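Local coordinates for protein tyrosyl-tRNA synthetase (Aeropyrum pernix, PDB 2CYA) that probably attaches tyrosine to tRNA(Tyr) in two steps, first activating the amino acid with ATP as Tyr-AMP and then transferring it to the acceptor end, at residues 51-54 against 55-58; 276-279 against 280-284; 190-193 against 194-197. All coordinates share one frame; numbering follows the deposited sequence.

All three contacts are local ones, each between successive turns of a single helix, and all lie in the class I catalytic region. Along the chain the order is interaction 1 (helix 51-64), interaction 3 (helix 188-198), then interaction 2 (helix 275-284). Helices 51-64 and 188-198 are the crossovers of two beta-alpha-beta units in the same mixed sheet, whereas 275-284 comes after its last strand. Interactions 1 and 2, with centres about 12 Å apart, pack directly: V54 CG2 is 3.8 Å from Y282 CB. Interaction 3 lies about 23 Å from interaction 1 and 30 Å from interaction 2, centre to centre, beside the probable tyrosine-binding residues, while interaction 1 carries an inferred ATP-binding residue.

Interaction 1 of 3, residues 51-54 against 55-58; sequences GWLV and WMYK. With SO4 (sulfate ion), chain C.
W55 lays a face of its indole over the backbone carbonyl of W52, whose O stands 3.2 Å above the ring plane, offset toward the rim. The first torsion explains this: CG of W55 is placed between its own backbone N and carbonyl carbon (chi1 62°), which folds the ring back over the preceding turn. The same carbonyl accepts the N-H of M56, at 3.0 Å from N to O, and M56 CG flanks the W55 ring on the face that W52 O occupies. The two indoles run side by side, pointing the same way, their five-membered rings inclined obliquely at 35°; NE1 of W55 reaches CB of W52 at 3.4 Å. W52 uses its own NE1 outward, donating to sulfate O4 (2.9 Å, N-H...O 130°), an anion also held by H49 and K241. Since all three residues are inferred to bind ATP, the sulfate, probably from the crystallisation liquor, is consistent with an anion position in that site. The next carbonyl along, L53 O, lies similarly over a face of the Y57 ring, CG to O 3.2 Å. Helix 51-64 links strands 37-42 and 68-73 in a beta-alpha-beta crossover; M56 packs on helix 88-104, W55 and V54 on strand 207-211.

Interaction 2 of 3, residues 276-279 against 280-284; sequences VLEI and ARYIL
Y282 leans back along its helix toward E278: CD2 of the ring lies 4.0 Å from E278 CB, and the ring approaches E278 O obliquely, CD2 to O 3.5 Å. With CG beside its own backbone N (chi1 -61°), the phenol is directed back toward the preceding turn, while Y282 N donates to E278 O at 2.7 Å, nearly straight at 168°. R281 runs extended alongside the tyrosine: its CG sits over a face of the phenol, and further out Y282 CE1 lies 3.5 Å above the guanidinium plane; both overlaps are offset toward the rim. E278 sends its carboxylate elsewhere, OE1 accepting from the backbone N of S215. At 280-284 the alpha-helix widens into a pi-type turn; the evidence is the bond from L284 N to I279 O, five residues back, at 3.1 Å in the carbonyl plane. The same O also takes I283 N at 2.9 Å, tilted 33° from that plane. Around this turn the I279 CG2 methyl faces L284 CG (4.4 Å) and, about as far away, I283 CB. I279 and L284 pack against helix 323-346, whereas L277 meets Y309, L312 and Y316 of helix 309-317.

Interaction 3 of 3, residues 190-193 against 194-197; sequences AHML and ARDV
L193 and V197 lie side by side one turn apart on helix 188-198, the crossover of a beta-alpha-beta unit between strands 180-184 and 207-211 of the class I catalytic fold. Their methyls meet at 4.1 Å, L193 CD1 to V197 CG2; L193 CG stands anti to its backbone N (chi1 174°), which carries the isobutyl group along the helix toward V197. Three regular backbone bonds join the turns: A194 N to A190 O, R195 N to H191 O and D196 N to M192 O, the last at 2.9 Å. The fourth, V197 N to L193 O, is weak (122°), and V197 N also donates to A194 O at 3.2 Å, so this amide is shared between two acceptors. The polar ends find partners beyond the helix. H191 ND1 is hydrogen-bonded to NE2 of H210, their rings inclined at only about 15°. R195 bends at chi3 and sends NH1 to E25 in a salt bridge and to the P206 carbonyl, while D196 OD2 pairs with R141 in another salt bridge. A190, next to Q169, and H191, near Q187, border residues predicted to bind L-tyrosine. M192 is exposed, and its sulfur SD rests 4.2 Å from CD of R195.

Interaction 1 of 3, residues 51-54 against 55-58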
# COMPACT_ATOMS: atom_id res chain seq x y z
N GLY A 51 -19.38 -24.49 -0.10
CA GLY A 51 -18.47 -24.24 1.00
C GLY A 51 -18.72 -22.91 1.66
O GLY A 51 -18.54 -22.75 2.87
N TRP A 52 -19.15 -21.94 0.86
CA TRP A 52 -19.41 -20.60 1.36
C TRP A 52 -20.65 -20.57 2.25
O TRP A 52 -20.80 -19.65 3.06
CB TRP A 52 -19.60 -19.62 0.19
CG TRP A 52 -18.34 -19.39 -0.61
CD1 TRP A 52 -17.12 -20.01 -0.44
CD2 TRP A 52 -18.19 -18.52 -1.74
NE1 TRP A 52 -16.23 -19.58 -1.41
CE2 TRP A 52 -16.87 -18.67 -2.22
CE3 TRP A 52 -19.05 -17.63 -2.40
CZ2 TRP A 52 -16.38 -17.96 -3.33
CZ3 TRP A 52 -18.57 -16.93 -3.51
CH2 TRP A 52 -17.24 -17.10 -3.96
N LEU A 53 -21.52 -21.57 2.10
CA LEU A 53 -22.75 -21.61 2.90
C LEU A 53 -22.38 -21.68 4.39
O LEU A 53 -23.08 -21.11 5.23
CB LEU A 53 -23.63 -22.80 2.49
CG LEU A 53 -24.38 -22.76 1.14
CD1 LEU A 53 -25.12 -24.07 0.91
CD2 LEU A 53 -25.39 -21.59 1.13
N VAL A 54 -21.28 -22.36 4.71
CA VAL A 54 -20.84 -22.47 6.09
C VAL A 54 -20.64 -21.09 6.72
O VAL A 54 -21.12 -20.84 7.83
CB VAL A 54 -19.50 -23.24 6.23
CG1 VAL A 54 -19.08 -23.27 7.69
CG2 VAL A 54 -19.64 -24.66 5.68
N TRP A 55 -19.95 -20.17 6.04
CA TRP A 55 -19.79 -18.86 6.66
C TRP A 55 -21.07 -18.02 6.55
O TRP A 55 -21.32 -17.16 7.38
CB TRP A 55 -18.56 -18.12 6.12
CG TRP A 55 -18.53 -17.78 4.65
CD1 TRP A 55 -17.77 -18.37 3.69
CD2 TRP A 55 -19.20 -16.68 4.02
NE1 TRP A 55 -17.91 -17.70 2.49
CE2 TRP A 55 -18.78 -16.66 2.66
CE3 TRP A 55 -20.11 -15.70 4.47
CZ2 TRP A 55 -19.24 -15.70 1.75
CZ3 TRP A 55 -20.56 -14.74 3.56
CH2 TRP A 55 -20.12 -14.75 2.21
N MET A 56 -21.91 -18.30 5.55
CA MET A 56 -23.16 -17.55 5.42
C MET A 56 -24.06 -17.89 6.62
O MET A 56 -24.69 -17.02 7.20
CB MET A 56 -23.86 -17.87 4.10
CG MET A 56 -23.12 -17.33 2.87
SD MET A 56 -23.89 -17.88 1.32
CE MET A 56 -22.83 -17.05 0.06
N TYR A 57 -24.10 -19.16 7.00
CA TYR A 57 -24.92 -19.58 8.14
C TYR A 57 -24.38 -18.96 9.42
O TYR A 57 -25.15 -18.63 10.34
CB TYR A 57 -24.92 -21.12 8.27
CG TYR A 57 -25.61 -21.84 7.13
CD1 TYR A 57 -26.72 -21.28 6.47
CD2 TYR A 57 -25.19 -23.11 6.73
CE1 TYR A 57 -27.38 -21.96 5.47
CE2 TYR A 57 -25.86 -23.81 5.73
CZ TYR A 57 -26.95 -23.23 5.10
OH TYR A 57 -27.62 -23.94 4.12
N LYS A 58 -23.06 -18.80 9.48
CA LYS A 58 -22.44 -18.21 10.65
C LYS A 58 -22.81 -16.72 10.71
O LYS A 58 -23.02 -16.18 11.80
CB LYS A 58 -20.92 -18.42 10.61
CG LYS A 58 -20.18 -18.08 11.90
CD LYS A 58 -20.88 -18.61 13.17
CE LYS A 58 -21.09 -20.12 13.16
NZ LYS A 58 -21.79 -20.54 14.42
S SO4 C . -12.73 -20.08 -2.78
O1 SO4 C . -12.65 -21.10 -1.65
O2 SO4 C . -12.61 -18.69 -2.16
O3 SO4 C . -11.58 -20.26 -3.60
O4 SO4 C . -14.07 -20.16 -3.25

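Interaction 2 of 3, residues 276-279 against 280-284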
# COMPACT_ATOMS: atom_id res chain seq x y z
N VAL A 276 -17.58 -35.64 2.34
CA VAL A 276 -18.97 -36.04 2.39
C VAL A 276 -19.51 -35.87 3.80
O VAL A 276 -20.63 -35.39 4.00
CB VAL A 276 -19.15 -37.50 1.93
CG1 VAL A 276 -20.63 -37.87 1.92
CG2 VAL A 276 -18.55 -37.68 0.53
N LEU A 277 -18.70 -36.25 4.78
CA LEU A 277 -19.11 -36.10 6.17
C LEU A 277 -19.10 -34.61 6.56
O LEU A 277 -19.98 -34.15 7.27
CB LEU A 277 -18.18 -36.90 7.09
CG LEU A 277 -18.52 -38.39 7.23
CD1 LEU A 277 -17.61 -39.05 8.26
CD2 LEU A 277 -19.98 -38.52 7.68
N GLU A 278 -18.11 -33.86 6.09
CA GLU A 278 -18.03 -32.43 6.38
C GLU A 278 -19.29 -31.74 5.87
O GLU A 278 -19.85 -30.89 6.55
CB GLU A 278 -16.81 -31.80 5.71
CG GLU A 278 -15.48 -32.36 6.17
CD GLU A 278 -14.29 -31.74 5.46
OE1 GLU A 278 -14.41 -31.40 4.26
OE2 GLU A 278 -13.24 -31.59 6.10
N ILE A 279 -19.72 -32.09 4.66
CA ILE A 279 -20.92 -31.48 4.11
C ILE A 279 -22.11 -31.80 5.03
O ILE A 279 -22.92 -30.92 5.35
CB ILE A 279 -21.21 -32.02 2.70
CG1 ILE A 279 -20.17 -31.46 1.73
CG2 ILE A 279 -22.67 -31.72 2.30
CD1 ILE A 279 -20.22 -32.05 0.35
N ALA A 280 -22.20 -33.05 5.47
CA ALA A 280 -23.30 -33.45 6.35
C ALA A 280 -23.26 -32.65 7.64
O ALA A 280 -24.27 -32.11 8.09
CB ALA A 280 -23.22 -34.94 6.66
N ARG A 281 -22.08 -32.58 8.23
CA ARG A 281 -21.92 -31.86 9.48
C ARG A 281 -22.07 -30.33 9.41
O ARG A 281 -22.82 -29.73 10.18
CB ARG A 281 -20.57 -32.19 10.11
CG ARG A 281 -20.37 -31.49 11.45
CD ARG A 281 -18.97 -31.68 12.02
NE ARG A 281 -18.81 -30.94 13.26
CZ ARG A 281 -17.67 -30.84 13.94
NH1 ARG A 281 -16.57 -31.45 13.49
NH2 ARG A 281 -17.62 -30.13 15.06
N TYR A 282 -21.34 -29.71 8.49
CA TYR A 282 -21.33 -28.26 8.40
C TYR A 282 -22.44 -27.58 7.60
O TYR A 282 -22.72 -26.40 7.82
CB TYR A 282 -19.97 -27.80 7.87
CG TYR A 282 -18.83 -28.20 8.78
CD1 TYR A 282 -18.92 -28.00 10.16
CD2 TYR A 282 -17.67 -28.80 8.27
CE1 TYR A 282 -17.89 -28.38 11.01
CE2 TYR A 282 -16.64 -29.19 9.12
CZ TYR A 282 -16.76 -28.97 10.49
OH TYR A 282 -15.72 -29.27 11.35
N ILE A 283 -23.05 -28.31 6.69
CA ILE A 283 -24.11 -27.75 5.88
C ILE A 283 -25.49 -28.37 6.16
O ILE A 283 -26.44 -27.65 6.49
CB ILE A 283 -23.77 -27.89 4.40
CG1 ILE A 283 -22.50 -27.09 4.08
CG2 ILE A 283 -24.92 -27.41 3.56
CD1 ILE A 283 -22.03 -27.24 2.66
N LEU A 284 -25.62 -29.69 6.06
CA LEU A 284 -26.94 -30.30 6.27
C LEU A 284 -27.42 -30.20 7.71
O LEU A 284 -28.54 -29.74 7.94
CB LEU A 284 -26.95 -31.76 5.78
CG LEU A 284 -26.59 -32.00 4.30
CD1 LEU A 284 -26.64 -33.51 4.03
CD2 LEU A 284 -27.57 -31.26 3.36

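Interaction 3 of 3, residues 190-193 against 194-197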
# COMPACT_ATOMS: atom_id res chain seq x y z
N ALA A 190 -4.01 -13.55 8.70
CA ALA A 190 -4.27 -12.12 8.62
C ALA A 190 -4.87 -11.66 9.95
O ALA A 190 -4.53 -10.58 10.45
CB ALA A 190 -5.24 -11.81 7.49
N HIS A 191 -5.75 -12.47 10.53
CA HIS A 191 -6.37 -12.11 11.79
C HIS A 191 -5.39 -12.03 12.95
O HIS A 191 -5.54 -11.18 13.83
CB HIS A 191 -7.52 -13.07 12.11
CG HIS A 191 -8.68 -12.94 11.18
ND1 HIS A 191 -9.73 -13.83 11.16
CD2 HIS A 191 -8.96 -12.02 10.22
CE1 HIS A 191 -10.60 -13.47 10.22
NE2 HIS A 191 -10.15 -12.37 9.64
N MET A 192 -4.39 -12.91 12.97
CA MET A 192 -3.39 -12.88 14.03
C MET A 192 -2.56 -11.61 13.91
O MET A 192 -2.18 -11.01 14.90
CB MET A 192 -2.47 -14.11 13.98
CG MET A 192 -3.21 -15.42 14.29
SD MET A 192 -4.19 -15.30 15.83
CE MET A 192 -2.89 -15.66 17.04
N LEU A 193 -2.26 -11.21 12.68
CA LEU A 193 -1.49 -9.99 12.46
C LEU A 193 -2.31 -8.81 12.97
O LEU A 193 -1.77 -7.87 13.57
CB LEU A 193 -1.22 -9.81 10.96
CG LEU A 193 -0.54 -8.49 10.57
CD1 LEU A 193 0.79 -8.36 11.33
CD2 LEU A 193 -0.34 -8.45 9.07
N ALA A 194 -3.62 -8.84 12.73
CA ALA A 194 -4.46 -7.72 13.19
C ALA A 194 -4.42 -7.64 14.72
O ALA A 194 -4.28 -6.56 15.30
CB ALA A 194 -5.91 -7.91 12.73
N ARG A 195 -4.54 -8.80 15.36
CA ARG A 195 -4.53 -8.86 16.83
C ARG A 195 -3.18 -8.43 17.39
O ARG A 195 -3.11 -7.78 18.43
CB ARG A 195 -4.85 -10.28 17.32
CG ARG A 195 -6.31 -10.69 17.12
CD ARG A 195 -6.51 -12.17 17.48
NE ARG A 195 -6.10 -12.49 18.85
CZ ARG A 195 -6.79 -12.19 19.94
NH1 ARG A 195 -7.97 -11.54 19.85
NH2 ARG A 195 -6.31 -12.52 21.12
N ASP A 196 -2.10 -8.80 16.70
CA ASP A 196 -0.76 -8.46 17.17
C ASP A 196 -0.43 -6.99 17.01
O ASP A 196 0.48 -6.49 17.64
CB ASP A 196 0.31 -9.23 16.40
CG ASP A 196 0.52 -10.62 16.93
OD1 ASP A 196 -0.00 -10.91 18.03
OD2 ASP A 196 1.20 -11.42 16.26
N VAL A 197 -1.20 -6.31 16.17
CA VAL A 197 -0.95 -4.91 15.86
C VAL A 197 -1.92 -3.91 16.46
O VAL A 197 -1.57 -2.75 16.67
CB VAL A 197 -0.90 -4.77 14.31
CG1 VAL A 197 -1.35 -3.40 13.87
CG2 VAL A 197 0.50 -5.08 13.83